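Long-range contacts in superoxide dismutase (Acidilobus saccharovorans, PDB 4FFK), which probably catalyses the dismutation of superoxide to dioxygen and hydrogen peroxide at an iron centre, as an iron superoxide dismutase: residues V14-Y19 against L59-E63; H43-H47 against D178-A183; F127-G132 against S198-L202; I145-V151 against N170-L174. All blocks are in the same frame, centred on the assembly; numbering follows the deposited sequence.

Contact 1. Residues V14-Y19 against L59-E63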
loop_
_atom_site.group_PDB
_atom_site.type_symbol
_atom_site.label_atom_id
_atom_site.label_comp_id
_atom_site.label_asym_id
_atom_site.label_seq_id
_atom_site.Cartn_x
_atom_site.Cartn_y
_atom_site.Cartn_z
ATOM N N VAL A 14 19.362 -25.788 3.359
ATOM C CA VAL A 14 18.240 -25.141 4.027
ATOM C C VAL A 14 16.981 -26.014 3.962
ATOM O O VAL A 14 16.562 -26.452 2.893
ATOM C CB VAL A 14 17.970 -23.780 3.373
ATOM C CG1 VAL A 14 16.850 -23.078 4.069
ATOM C CG2 VAL A 14 19.228 -22.924 3.390
ATOM N N SER A 15 16.372 -26.265 5.119
ATOM C CA SER A 15 15.041 -26.831 5.107
ATOM C C SER A 15 14.138 -25.918 5.961
ATOM O O SER A 15 14.227 -25.861 7.190
ATOM C CB SER A 15 15.039 -28.346 5.510
ATOM O OG SER A 15 14.923 -28.576 6.893
ATOM N N LEU A 16 13.313 -25.130 5.279
ATOM C CA LEU A 16 12.503 -24.155 5.997
ATOM C C LEU A 16 11.281 -24.847 6.585
ATOM O O LEU A 16 10.735 -25.776 5.960
ATOM C CB LEU A 16 12.086 -23.069 5.024
ATOM C CG LEU A 16 13.303 -22.330 4.480
ATOM C CD1 LEU A 16 12.779 -21.144 3.632
ATOM C CD2 LEU A 16 14.208 -21.841 5.600
ATOM N N LYS A 17 10.877 -24.400 7.772
ATOM C CA LYS A 17 9.743 -24.997 8.466
ATOM C C LYS A 17 8.500 -24.347 7.865
ATOM O O LYS A 17 8.385 -23.088 7.856
ATOM C CB LYS A 17 9.866 -24.782 9.942
ATOM C CG LYS A 17 8.656 -25.217 10.721
ATOM C CD LYS A 17 8.531 -26.723 10.657
ATOM C CE LYS A 17 7.614 -27.169 11.814
ATOM N NZ LYS A 17 7.239 -28.576 11.634
ATOM N N ARG A 18 7.629 -25.174 7.316
ATOM C CA ARG A 18 6.427 -24.674 6.643
ATOM C C ARG A 18 5.300 -24.488 7.648
ATOM O O ARG A 18 5.410 -24.878 8.826
ATOM C CB ARG A 18 5.973 -25.603 5.536
ATOM C CG ARG A 18 7.023 -26.009 4.520
ATOM C CD ARG A 18 7.879 -24.861 4.031
ATOM N NE ARG A 18 8.373 -25.114 2.680
ATOM C CZ ARG A 18 9.595 -25.539 2.378
ATOM N NH1 ARG A 18 10.482 -25.768 3.320
ATOM N NH2 ARG A 18 9.904 -25.737 1.115
ATOM N N TYR A 19 4.207 -23.886 7.165
ATOM C CA TYR A 19 3.061 -23.551 8.013
ATOM C C TYR A 19 1.952 -24.559 7.942
ATOM O O TYR A 19 1.748 -25.202 6.944
ATOM C CB TYR A 19 2.532 -22.126 7.711
ATOM C CG TYR A 19 3.620 -21.136 7.982
ATOM C CD1 TYR A 19 3.888 -20.700 9.259
ATOM C CD2 TYR A 19 4.442 -20.681 6.937
ATOM C CE1 TYR A 19 4.929 -19.868 9.520
ATOM C CE2 TYR A 19 5.507 -19.867 7.210
ATOM C CZ TYR A 19 5.731 -19.443 8.487
ATOM O OH TYR A 19 6.759 -18.587 8.788
ATOM N N LEU A 59 8.101 -19.845 0.846
ATOM C CA LEU A 59 9.178 -20.533 1.531
ATOM C C LEU A 59 9.797 -21.529 0.533
ATOM O O LEU A 59 11.011 -21.679 0.470
ATOM C CB LEU A 59 8.641 -21.298 2.750
ATOM C CG LEU A 59 8.149 -20.442 3.921
ATOM C CD1 LEU A 59 7.990 -21.383 5.041
ATOM C CD2 LEU A 59 9.190 -19.363 4.222
ATOM N N ASP A 60 8.977 -22.124 -0.288
ATOM C CA ASP A 60 9.487 -23.068 -1.275
ATOM C C ASP A 60 10.424 -22.401 -2.272
ATOM O O ASP A 60 11.504 -22.930 -2.599
ATOM C CB ASP A 60 8.355 -23.764 -1.989
ATOM C CG ASP A 60 8.884 -24.890 -2.868
ATOM O OD1 ASP A 60 8.862 -24.733 -4.103
ATOM O OD2 ASP A 60 9.360 -25.877 -2.277
ATOM N N LYS A 61 10.037 -21.219 -2.739
ATOM C CA LYS A 61 10.893 -20.469 -3.669
ATOM C C LYS A 61 12.202 -20.090 -3.010
ATOM O O LYS A 61 13.258 -20.208 -3.628
ATOM C CB LYS A 61 10.165 -19.200 -4.126
ATOM C CG LYS A 61 9.336 -19.369 -5.364
ATOM C CD LYS A 61 8.233 -18.292 -5.429
ATOM C CE LYS A 61 7.060 -18.788 -6.275
ATOM N NZ LYS A 61 5.686 -18.481 -5.781
ATOM N N LEU A 62 12.154 -19.612 -1.755
ATOM C CA LEU A 62 13.311 -19.229 -1.021
ATOM C C LEU A 62 14.314 -20.401 -0.851
ATOM O O LEU A 62 15.547 -20.277 -1.056
ATOM C CB LEU A 62 12.840 -18.870 0.376
ATOM C CG LEU A 62 13.137 -17.587 1.064
ATOM C CD1 LEU A 62 11.960 -17.227 1.990
ATOM C CD2 LEU A 62 14.398 -17.873 1.823
ATOM N N GLU A 63 13.758 -21.501 -0.383
ATOM C CA GLU A 63 14.525 -22.711 -0.177
ATOM C C GLU A 63 15.216 -23.166 -1.446
ATOM O O GLU A 63 16.431 -23.469 -1.410
ATOM C CB GLU A 63 13.575 -23.805 0.298
ATOM C CG GLU A 63 14.247 -25.021 0.834
ATOM C CD GLU A 63 13.196 -25.825 1.576
ATOM O OE1 GLU A 63 12.381 -26.462 0.881
ATOM O OE2 GLU A 63 13.127 -25.706 2.801
#
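One carboxylate, that of Glu63, holds both the backbone N-H of Leu16 and the guanidinium of Arg18. With Asp60 these charges form a salt-bridge network that lays segment 14-19, in the loop before helix 37-66, along that helix. Glu63 OE2 takes the N-H of Leu16 nearly end-on at 2.6 Å and, on its syn side but tilted out of the carboxylate plane, Arg18 NH1 at 2.7 Å. Arg18, modelled in two conformers and described in one, also sends NH2 to Glu63 OE1 at 2.6 Å from above the carboxylate, the two flat groups being turned 56° apart. A weak bond links NH2 to Asp60 OD2. An alanine in place of Glu63 would probably leave the Leu16 N-H without its acceptor and Arg18 held by Leu16 O and the weak Asp60 bond. Beneath this polar layer the bend of Arg18 at chi2 (-45°) folds CD onto Leu59 CD1, 3.6 Å away, while Leu16 CD1 lies against Leu59 CD2. Tyr19 CE2 touches Leu59 CD1 at 3.6 Å, and its OH hydrogen-bonds Asp149 of the second subunit. Arg18 NH1 also donates to Leu16 O at 2.7 Å, with the acceptor in the guanidinium plane.

Contact 2. Residues H43-H47 against D178-A183. With FE (Fe (III) ion), chain B.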
loop_
_atom_site.group_PDB
_atom_site.type_symbol
_atom_site.label_atom_id
_atom_site.label_comp_id
_atom_site.label_asym_id
_atom_site.label_seq_id
_atom_site.Cartn_x
_atom_site.Cartn_y
_atom_site.Cartn_z
ATOM N N HIS A 43 -14.110 -19.818 5.308
ATOM C CA HIS A 43 -13.153 -18.915 5.870
ATOM C C HIS A 43 -11.964 -19.659 6.424
ATOM O O HIS A 43 -10.821 -19.318 6.126
ATOM C CB HIS A 43 -13.810 -18.082 6.944
ATOM C CG HIS A 43 -13.044 -16.836 7.252
ATOM N ND1 HIS A 43 -13.530 -15.856 8.096
ATOM C CD2 HIS A 43 -11.815 -16.425 6.853
ATOM C CE1 HIS A 43 -12.641 -14.871 8.181
ATOM N NE2 HIS A 43 -11.608 -15.181 7.412
ATOM N N HIS A 44 -12.227 -20.763 7.152
ATOM C CA HIS A 44 -11.147 -21.448 7.731
ATOM C C HIS A 44 -10.482 -22.406 6.774
ATOM O O HIS A 44 -9.269 -22.416 6.683
ATOM C CB HIS A 44 -11.563 -22.190 9.025
ATOM C CG HIS A 44 -10.450 -22.977 9.619
ATOM N ND1 HIS A 44 -10.038 -24.188 9.098
ATOM C CD2 HIS A 44 -9.658 -22.722 10.674
ATOM C CE1 HIS A 44 -9.027 -24.632 9.812
ATOM N NE2 HIS A 44 -8.767 -23.756 10.765
ATOM N N ASP A 45 -11.268 -23.202 6.070
ATOM C CA ASP A 45 -10.722 -24.354 5.387
ATOM C C ASP A 45 -10.329 -23.950 4.002
ATOM O O ASP A 45 -9.642 -24.707 3.321
ATOM C CB ASP A 45 -11.780 -25.460 5.169
ATOM C CG ASP A 45 -12.318 -26.050 6.428
ATOM O OD1 ASP A 45 -13.440 -26.685 6.356
ATOM O OD2 ASP A 45 -11.667 -25.934 7.451
ATOM N N LYS A 46 -10.775 -22.768 3.547
ATOM C CA LYS A 46 -10.363 -22.336 2.221
ATOM C C LYS A 46 -9.520 -21.077 2.273
ATOM O O LYS A 46 -8.372 -21.108 1.872
ATOM C CB LYS A 46 -11.544 -22.171 1.302
ATOM C CG LYS A 46 -12.285 -23.505 1.169
ATOM C CD LYS A 46 -13.309 -23.329 0.151
ATOM C CE LYS A 46 -13.311 -24.576 -0.699
ATOM N NZ LYS A 46 -14.490 -25.340 -0.344
ATOM N N HIS A 47 -10.058 -20.005 2.836
ATOM C CA HIS A 47 -9.252 -18.753 2.831
ATOM C C HIS A 47 -8.059 -18.899 3.711
ATOM O O HIS A 47 -6.961 -18.666 3.261
ATOM C CB HIS A 47 -10.093 -17.552 3.326
ATOM C CG HIS A 47 -11.151 -17.181 2.385
ATOM N ND1 HIS A 47 -10.878 -16.556 1.183
ATOM C CD2 HIS A 47 -12.483 -17.389 2.419
ATOM C CE1 HIS A 47 -12.013 -16.381 0.522
ATOM N NE2 HIS A 47 -12.996 -16.876 1.252
ATOM N N ASP A 178 -11.427 -9.783 11.602
ATOM C CA ASP A 178 -11.296 -9.763 10.139
ATOM C C ASP A 178 -12.440 -9.041 9.515
ATOM O O ASP A 178 -13.639 -9.353 9.756
ATOM C CB ASP A 178 -11.351 -11.219 9.725
ATOM C CG ASP A 178 -10.988 -11.459 8.307
ATOM O OD1 ASP A 178 -10.617 -10.555 7.586
ATOM O OD2 ASP A 178 -11.009 -12.641 7.969
ATOM N N VAL A 179 -12.115 -8.058 8.676
ATOM C CA VAL A 179 -13.126 -7.421 7.842
ATOM C C VAL A 179 -12.835 -7.500 6.350
ATOM O O VAL A 179 -13.351 -6.716 5.549
ATOM C CB VAL A 179 -13.395 -5.981 8.249
ATOM C CG1 VAL A 179 -13.956 -5.934 9.631
ATOM C CG2 VAL A 179 -12.042 -5.132 8.237
ATOM N N PHE A 180 -12.082 -8.520 5.949
ATOM C CA PHE A 180 -12.227 -8.923 4.606
ATOM C C PHE A 180 -13.662 -9.369 4.380
ATOM O O PHE A 180 -14.271 -9.972 5.247
ATOM C CB PHE A 180 -11.405 -10.148 4.336
ATOM C CG PHE A 180 -9.992 -9.874 4.025
ATOM C CD1 PHE A 180 -9.516 -10.257 2.759
ATOM C CD2 PHE A 180 -9.130 -9.298 4.978
ATOM C CE1 PHE A 180 -8.111 -10.084 2.422
ATOM C CE2 PHE A 180 -7.763 -9.082 4.637
ATOM C CZ PHE A 180 -7.301 -9.500 3.352
ATOM N N GLU A 181 -14.160 -9.106 3.194
ATOM C CA GLU A 181 -15.562 -9.409 2.951
ATOM C C GLU A 181 -15.884 -10.861 3.191
ATOM O O GLU A 181 -16.990 -11.222 3.576
ATOM C CB GLU A 181 -15.879 -9.039 1.547
ATOM C CG GLU A 181 -15.976 -7.500 1.450
ATOM C CD GLU A 181 -15.976 -6.993 0.060
ATOM O OE1 GLU A 181 -15.508 -7.680 -0.874
ATOM O OE2 GLU A 181 -16.471 -5.871 -0.151
ATOM N N HIS A 182 -14.922 -11.744 2.926
ATOM C CA HIS A 182 -15.251 -13.157 3.114
ATOM C C HIS A 182 -15.548 -13.550 4.570
ATOM O O HIS A 182 -16.199 -14.569 4.777
ATOM C CB HIS A 182 -14.172 -14.073 2.565
ATOM C CG HIS A 182 -12.903 -13.955 3.284
ATOM N ND1 HIS A 182 -11.768 -13.473 2.673
ATOM C CD2 HIS A 182 -12.576 -14.185 4.581
ATOM C CE1 HIS A 182 -10.784 -13.450 3.541
ATOM N NE2 HIS A 182 -11.236 -13.905 4.709
ATOM N N ALA A 183 -15.153 -12.712 5.523
ATOM C CA ALA A 183 -15.389 -12.999 6.923
ATOM C C ALA A 183 -16.888 -12.888 7.177
ATOM O O ALA A 183 -17.386 -13.495 8.120
ATOM C CB ALA A 183 -14.599 -12.050 7.832
HETATM FE FE FE B . -10.283 -13.764 6.587
HETATM O O HOH W 1 -15.621 -15.188 9.585
HETATM O O HOH W 2 -9.079 -12.235 5.939
#
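His182 enters the iron site flanked by two histidines of helix 37-66. Its CB sits over one face of the His47 ring, 3.3 Å from His47 NE2, which is itself hydrogen-bonded to Tyr185 of the third subunit. At CG the imidazole begins to overlap that ring properly: the two planes differ by 13° with centroids 3.8 Å apart, a face-to-face stack. Phe180 CB covers the other face. CG stands between the backbone N and the carbonyl carbon (chi1 65°), a crowded position that turns the ring in toward helix 37-66. ND1 points out of the subunit, to a hydrogen bond with Glu181 of the third subunit; since Glu181 here pairs with His182 there, the bridge is reciprocal and joins two metal sites across the interface. The fold is that of the iron/manganese superoxide dismutases, in which the α-hairpin and C-terminal domains share the metal: His43 and His92 come from the first, Asp178 and His182 from the second. CD2 presses on a face of His43, 3.3 Å from His43 CD2, in an offset edge-to-face pair with planes at 71°. CE1 lies beside the iron and 3.9 Å from His47 ND1. NE2, the tip, binds iron at 2.1 Å. Asp178 OD2 coordinates at 1.9 Å, and water 2 lies across the metal from His43 NE2. His43 ND1 donates to water 1 at 2.7 Å, which in turn donates to Ala183 O, so with the iron at NE2 both nitrogens of the His43 ring are held.

Contact 3. Residues F127-G132 against S198-L202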
loop_
_atom_site.group_PDB
_atom_site.type_symbol
_atom_site.label_atom_id
_atom_site.label_comp_id
_atom_site.label_asym_id
_atom_site.label_seq_id
_atom_site.Cartn_x
_atom_site.Cartn_y
_atom_site.Cartn_z
ATOM N N PHE A 127 -13.985 1.990 24.232
ATOM C CA PHE A 127 -13.108 1.104 23.464
ATOM C C PHE A 127 -13.927 0.406 22.387
ATOM O O PHE A 127 -13.608 0.471 21.193
ATOM C CB PHE A 127 -12.487 0.067 24.329
ATOM C CG PHE A 127 -11.964 -1.115 23.552
ATOM C CD1 PHE A 127 -10.815 -0.989 22.739
ATOM C CD2 PHE A 127 -12.647 -2.327 23.565
ATOM C CE1 PHE A 127 -10.344 -2.111 22.017
ATOM C CE2 PHE A 127 -12.184 -3.437 22.876
ATOM C CZ PHE A 127 -11.016 -3.314 22.066
ATOM N N LYS A 128 -14.995 -0.249 22.814
ATOM C CA LYS A 128 -15.877 -0.940 21.867
ATOM C C LYS A 128 -16.304 -0.064 20.684
ATOM O O LYS A 128 -16.319 -0.500 19.494
ATOM C CB LYS A 128 -17.082 -1.533 22.600
ATOM C CG LYS A 128 -18.076 -2.123 21.642
ATOM C CD LYS A 128 -19.224 -2.779 22.382
ATOM C CE LYS A 128 -20.305 -3.231 21.384
ATOM N NZ LYS A 128 -21.103 -4.327 22.011
ATOM N N LYS A 129 -16.696 1.163 20.979
ATOM C CA LYS A 129 -17.034 2.093 19.941
ATOM C C LYS A 129 -15.881 2.419 19.025
ATOM O O LYS A 129 -16.044 2.493 17.822
ATOM C CB LYS A 129 -17.504 3.372 20.567
ATOM C CG LYS A 129 -17.644 4.562 19.641
ATOM C CD LYS A 129 -18.778 4.389 18.725
ATOM C CE LYS A 129 -18.886 5.624 17.837
ATOM N NZ LYS A 129 -19.330 5.194 16.464
ATOM N N LEU A 130 -14.718 2.663 19.595
ATOM C CA LEU A 130 -13.618 3.085 18.740
ATOM C C LEU A 130 -13.137 1.850 17.984
ATOM O O LEU A 130 -12.847 1.941 16.818
ATOM C CB LEU A 130 -12.478 3.622 19.571
ATOM C CG LEU A 130 -11.196 4.130 18.900
ATOM C CD1 LEU A 130 -11.486 5.258 17.910
ATOM C CD2 LEU A 130 -10.188 4.574 20.002
ATOM N N PHE A 131 -13.045 0.729 18.668
ATOM C CA PHE A 131 -12.588 -0.489 18.002
ATOM C C PHE A 131 -13.534 -0.909 16.875
ATOM O O PHE A 131 -13.094 -1.235 15.750
ATOM C CB PHE A 131 -12.450 -1.606 18.976
ATOM C CG PHE A 131 -11.731 -2.800 18.401
ATOM C CD1 PHE A 131 -12.422 -3.872 17.902
ATOM C CD2 PHE A 131 -10.335 -2.786 18.277
ATOM C CE1 PHE A 131 -11.706 -4.992 17.361
ATOM C CE2 PHE A 131 -9.658 -3.901 17.716
ATOM C CZ PHE A 131 -10.359 -4.977 17.301
ATOM N N GLY A 132 -14.837 -0.906 17.166
ATOM C CA GLY A 132 -15.844 -1.122 16.134
ATOM C C GLY A 132 -15.710 -0.196 14.970
ATOM O O GLY A 132 -15.810 -0.606 13.793
ATOM N N SER A 198 -22.042 -7.674 15.927
ATOM C CA SER A 198 -22.373 -8.974 16.506
ATOM C C SER A 198 -21.149 -9.749 16.938
ATOM O O SER A 198 -21.184 -10.544 17.863
ATOM C CB SER A 198 -23.177 -9.857 15.533
ATOM O OG SER A 198 -24.076 -9.117 14.747
ATOM N N TRP A 199 -20.038 -9.510 16.240
ATOM C CA TRP A 199 -18.825 -10.228 16.543
ATOM C C TRP A 199 -18.416 -10.040 17.994
ATOM O O TRP A 199 -17.886 -10.949 18.607
ATOM C CB TRP A 199 -17.729 -9.768 15.547
ATOM C CG TRP A 199 -16.331 -10.158 15.961
ATOM C CD1 TRP A 199 -15.676 -11.350 15.701
ATOM C CD2 TRP A 199 -15.408 -9.334 16.648
ATOM N NE1 TRP A 199 -14.416 -11.299 16.246
ATOM C CE2 TRP A 199 -14.222 -10.074 16.813
ATOM C CE3 TRP A 199 -15.470 -8.035 17.171
ATOM C CZ2 TRP A 199 -13.071 -9.556 17.486
ATOM C CZ3 TRP A 199 -14.354 -7.537 17.855
ATOM C CH2 TRP A 199 -13.153 -8.302 17.990
ATOM N N TRP A 200 -18.748 -8.890 18.572
ATOM C CA TRP A 200 -18.545 -8.656 20.016
ATOM C C TRP A 200 -19.018 -9.779 20.900
ATOM O O TRP A 200 -18.375 -10.083 21.917
ATOM C CB TRP A 200 -19.157 -7.325 20.465
ATOM C CG TRP A 200 -18.412 -6.149 19.867
ATOM C CD1 TRP A 200 -18.736 -5.491 18.755
ATOM C CD2 TRP A 200 -17.162 -5.610 20.306
ATOM N NE1 TRP A 200 -17.817 -4.509 18.486
ATOM C CE2 TRP A 200 -16.814 -4.590 19.406
ATOM C CE3 TRP A 200 -16.274 -5.936 21.328
ATOM C CZ2 TRP A 200 -15.648 -3.850 19.538
ATOM C CZ3 TRP A 200 -15.123 -5.178 21.480
ATOM C CH2 TRP A 200 -14.826 -4.161 20.590
ATOM N N ASP A 201 -20.107 -10.421 20.491
ATOM C CA ASP A 201 -20.711 -11.502 21.302
ATOM C C ASP A 201 -19.983 -12.821 21.217
ATOM O O ASP A 201 -20.350 -13.787 21.902
ATOM C CB ASP A 201 -22.164 -11.709 20.899
ATOM C CG ASP A 201 -22.991 -10.464 21.138
ATOM O OD1 ASP A 201 -22.638 -9.730 22.066
ATOM O OD2 ASP A 201 -23.946 -10.201 20.391
ATOM N N LEU A 202 -18.984 -12.888 20.332
ATOM C CA LEU A 202 -18.206 -14.099 20.184
ATOM C C LEU A 202 -16.870 -14.009 20.860
ATOM O O LEU A 202 -16.151 -15.005 20.961
ATOM C CB LEU A 202 -17.989 -14.364 18.704
ATOM C CG LEU A 202 -19.225 -14.743 17.896
ATOM C CD1 LEU A 202 -18.801 -15.151 16.544
ATOM C CD2 LEU A 202 -19.907 -15.944 18.612
#
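Trp200 lays its indole against the flank of helix 124-136, with Lys128 stretched across one face and Phe127 and Phe131 at its far end. Together with Trp199 the two phenylalanines and Trp200 make an aromatic cluster in the C-terminal α/β domain, where segment 198-202 meets helix 124-136. The interactions with Lys128 come first. Its chain leaves the helix fully extended, CG anti to the backbone N (chi1 174°), and runs along the indole in the direction opposite to that of Trp200. CG is centred over the six-membered ring, 3.7 Å from its centroid, a CH-pi contact. Farther on, NZ hangs off-centre above the five-membered ring, 4.3 Å from its centroid, in a cation-pi interaction. Trp199 CZ3 covers the opposite face, leaving the indole sandwiched between the lysine chain and its own sequence neighbour.

Ring-to-ring contacts form the second group, and none of those across the two segments is a stack. Phe127 is turned perpendicular to the Trp200 plane and brings CE2 to 3.6 Å from Trp200 CH2. Phe131, inclined by 77°, meets the same end of the indole through CD1, 3.6 Å from Trp200 CZ2. With Trp199 it touches rim to rim, Phe131 CE1 lying 3.7 Å from Trp199 CH2. Both phenylalanines carry the cluster on to the sheet, packing on Leu146 and Ile157.

The last kind is contact with the helix backbone: Trp200 CZ2 comes to 3.4 Å from Lys128 O, and the indole turns its edge to Gly132 N.

Contact 4. Residues I145-V151 against N170-L174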
loop_
_atom_site.group_PDB
_atom_site.type_symbol
_atom_site.label_atom_id
_atom_site.label_comp_id
_atom_site.label_asym_id
_atom_site.label_seq_id
_atom_site.Cartn_x
_atom_site.Cartn_y
_atom_site.Cartn_z
ATOM N N ILE A 145 -7.272 -4.504 15.089
ATOM C CA ILE A 145 -6.533 -5.246 16.038
ATOM C C ILE A 145 -6.383 -4.440 17.329
ATOM O O ILE A 145 -6.113 -3.274 17.262
ATOM C CB ILE A 145 -5.128 -5.568 15.527
ATOM C CG1 ILE A 145 -5.170 -6.630 14.428
ATOM C CG2 ILE A 145 -4.303 -6.087 16.690
ATOM C CD1 ILE A 145 -3.800 -6.809 13.765
ATOM N N LEU A 146 -6.619 -5.085 18.467
ATOM C CA LEU A 146 -6.304 -4.486 19.756
ATOM C C LEU A 146 -4.943 -5.053 20.068
ATOM O O LEU A 146 -4.791 -6.254 20.070
ATOM C CB LEU A 146 -7.310 -4.954 20.845
ATOM C CG LEU A 146 -6.905 -4.319 22.210
ATOM C CD1 LEU A 146 -6.784 -2.799 22.253
ATOM C CD2 LEU A 146 -7.914 -4.772 23.202
ATOM N N ALA A 147 -3.938 -4.197 20.186
ATOM C CA ALA A 147 -2.592 -4.655 20.390
ATOM C C ALA A 147 -2.008 -4.087 21.671
ATOM O O ALA A 147 -2.424 -3.032 22.171
ATOM C CB ALA A 147 -1.717 -4.242 19.222
ATOM N N TYR A 148 -1.016 -4.803 22.139
ATOM C CA TYR A 148 -0.207 -4.361 23.263
ATOM C C TYR A 148 1.070 -3.732 22.698
ATOM O O TYR A 148 1.739 -4.379 21.879
ATOM C CB TYR A 148 0.136 -5.583 24.106
ATOM C CG TYR A 148 1.121 -5.229 25.223
ATOM C CD1 TYR A 148 0.718 -4.418 26.291
ATOM C CD2 TYR A 148 2.451 -5.713 25.201
ATOM C CE1 TYR A 148 1.616 -4.082 27.314
ATOM C CE2 TYR A 148 3.345 -5.391 26.222
ATOM C CZ TYR A 148 2.908 -4.583 27.273
ATOM O OH TYR A 148 3.776 -4.231 28.291
ATOM N N ASP A 149 1.399 -2.518 23.126
ATOM C CA ASP A 149 2.628 -1.866 22.706
ATOM C C ASP A 149 3.733 -2.108 23.755
ATOM O O ASP A 149 3.701 -1.489 24.793
ATOM C CB ASP A 149 2.428 -0.378 22.576
ATOM C CG ASP A 149 3.726 0.349 22.335
ATOM O OD1 ASP A 149 4.720 -0.336 21.907
ATOM O OD2 ASP A 149 3.725 1.574 22.511
ATOM N N PRO A 150 4.667 -3.022 23.486
ATOM C CA PRO A 150 5.735 -3.299 24.487
ATOM C C PRO A 150 6.548 -2.080 24.878
ATOM O O PRO A 150 7.163 -2.077 25.968
ATOM C CB PRO A 150 6.630 -4.325 23.794
ATOM C CG PRO A 150 5.828 -4.811 22.627
ATOM C CD PRO A 150 4.937 -3.706 22.217
ATOM N N VAL A 151 6.600 -1.063 24.028
ATOM C CA VAL A 151 7.424 0.086 24.311
ATOM C C VAL A 151 6.834 0.832 25.472
ATOM O O VAL A 151 7.565 1.370 26.307
ATOM C CB VAL A 151 7.480 1.059 23.109
ATOM C CG1 VAL A 151 8.089 2.379 23.514
ATOM C CG2 VAL A 151 8.231 0.408 21.905
ATOM N N ASN A 170 6.436 -5.139 16.159
ATOM C CA ASN A 170 6.675 -4.914 17.589
ATOM C C ASN A 170 5.394 -4.895 18.429
ATOM O O ASN A 170 5.308 -5.523 19.498
ATOM C CB ASN A 170 7.481 -3.665 17.850
ATOM C CG ASN A 170 8.231 -3.765 19.205
ATOM O OD1 ASN A 170 8.813 -4.804 19.503
ATOM N ND2 ASN A 170 8.138 -2.736 20.029
ATOM N N LEU A 171 4.405 -4.164 17.954
ATOM C CA LEU A 171 3.039 -4.277 18.514
ATOM C C LEU A 171 2.606 -5.714 18.565
ATOM O O LEU A 171 2.795 -6.484 17.613
ATOM C CB LEU A 171 2.067 -3.466 17.651
ATOM C CG LEU A 171 2.438 -2.009 17.679
ATOM C CD1 LEU A 171 1.959 -1.287 16.411
ATOM C CD2 LEU A 171 1.911 -1.408 18.987
ATOM N N ILE A 172 1.991 -6.105 19.687
ATOM C CA ILE A 172 1.566 -7.463 19.896
ATOM C C ILE A 172 0.039 -7.509 19.811
ATOM O O ILE A 172 -0.649 -6.906 20.630
ATOM C CB ILE A 172 2.021 -7.961 21.303
ATOM C CG1 ILE A 172 3.557 -7.755 21.437
ATOM C CG2 ILE A 172 1.471 -9.379 21.636
ATOM C CD1 ILE A 172 4.164 -8.304 22.724
ATOM N N PRO A 173 -0.477 -8.191 18.791
ATOM C CA PRO A 173 -1.934 -8.191 18.596
ATOM C C PRO A 173 -2.508 -9.084 19.683
ATOM O O PRO A 173 -1.982 -10.154 19.915
ATOM C CB PRO A 173 -2.111 -8.862 17.234
ATOM C CG PRO A 173 -0.805 -9.747 17.091
ATOM C CD PRO A 173 0.270 -8.810 17.683
ATOM N N LEU A 174 -3.587 -8.632 20.289
ATOM C CA LEU A 174 -4.262 -9.430 21.297
ATOM C C LEU A 174 -5.569 -9.963 20.775
ATOM O O LEU A 174 -5.968 -11.102 21.108
ATOM C CB LEU A 174 -4.559 -8.584 22.531
ATOM C CG LEU A 174 -3.316 -7.863 23.056
ATOM C CD1 LEU A 174 -3.624 -6.949 24.232
ATOM C CD2 LEU A 174 -2.284 -8.886 23.398
#
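Tyr148 and Ile172 stand side by side on one face of the sheet, pointing the same way, as an antiparallel hydrogen-bonded pair. With Ile172 CG1 anti to the carbonyl carbon (chi1 -54°), CD1 comes to the edge of the tyrosine ring, 4.0 Å from Tyr148 CD2, and touches Pro150 CG at 3.9 Å. The backbone bonds below are short: Tyr148 N to Ile172 O measures 2.6 Å and Ile172 N to Tyr148 O 2.8 Å. Ala147 and Pro173, the next pair, are non-hydrogen-bonded, so the proline's lack of an N-H costs no strand bond here; beyond them Leu174 N reaches Leu146 O at 2.7 Å. They occupy the other face, where the Ile145 and Pro173 side chains lie side by side, pointing the same way, with Ile145 CG2 3.6 Å from Pro173 CB. Farther along, Asp149 CB meets Leu171 CD2 at 3.8 Å, while Asp149 OD1 accepts Val151 N at 2.9 Å from above the carboxylate plane, an Asx turn. The same carboxylate bonds to Tyr19 and Tyr86 of the second subunit. A leucine replacing Asp149 would probably leave the Val151 N-H and both tyrosine hydroxyls without this partner. The two strands, with N-to-C directions 128° apart, belong to the three-stranded antiparallel sheet of the C-terminal domain; strand 142-148 is central, with 155-161 on its other side, and helix 205-216 covers Tyr148, Ile172 and Leu174.

From the N terminus, contact 1 closes the first loop, returning the chain before helix 37-66 to the far part of that helix. Contact 2 opens inside this loop, at 43-47, and closes only at 178-183, so the two cross; it joins the α-hairpin and C-terminal domains through the iron. Contact 3 opens within contact 2 and closes beyond it, crossing it in turn, and ties helix 124-136 to segment 198-202. Contact 4 is nested inside both, pairing two strands of the sheet, and touches contact 3 where Phe131 CE2 packs 3.3 Å from Leu146 N. Tyr19 and Asp149 link contacts 1 and 4 between subunits.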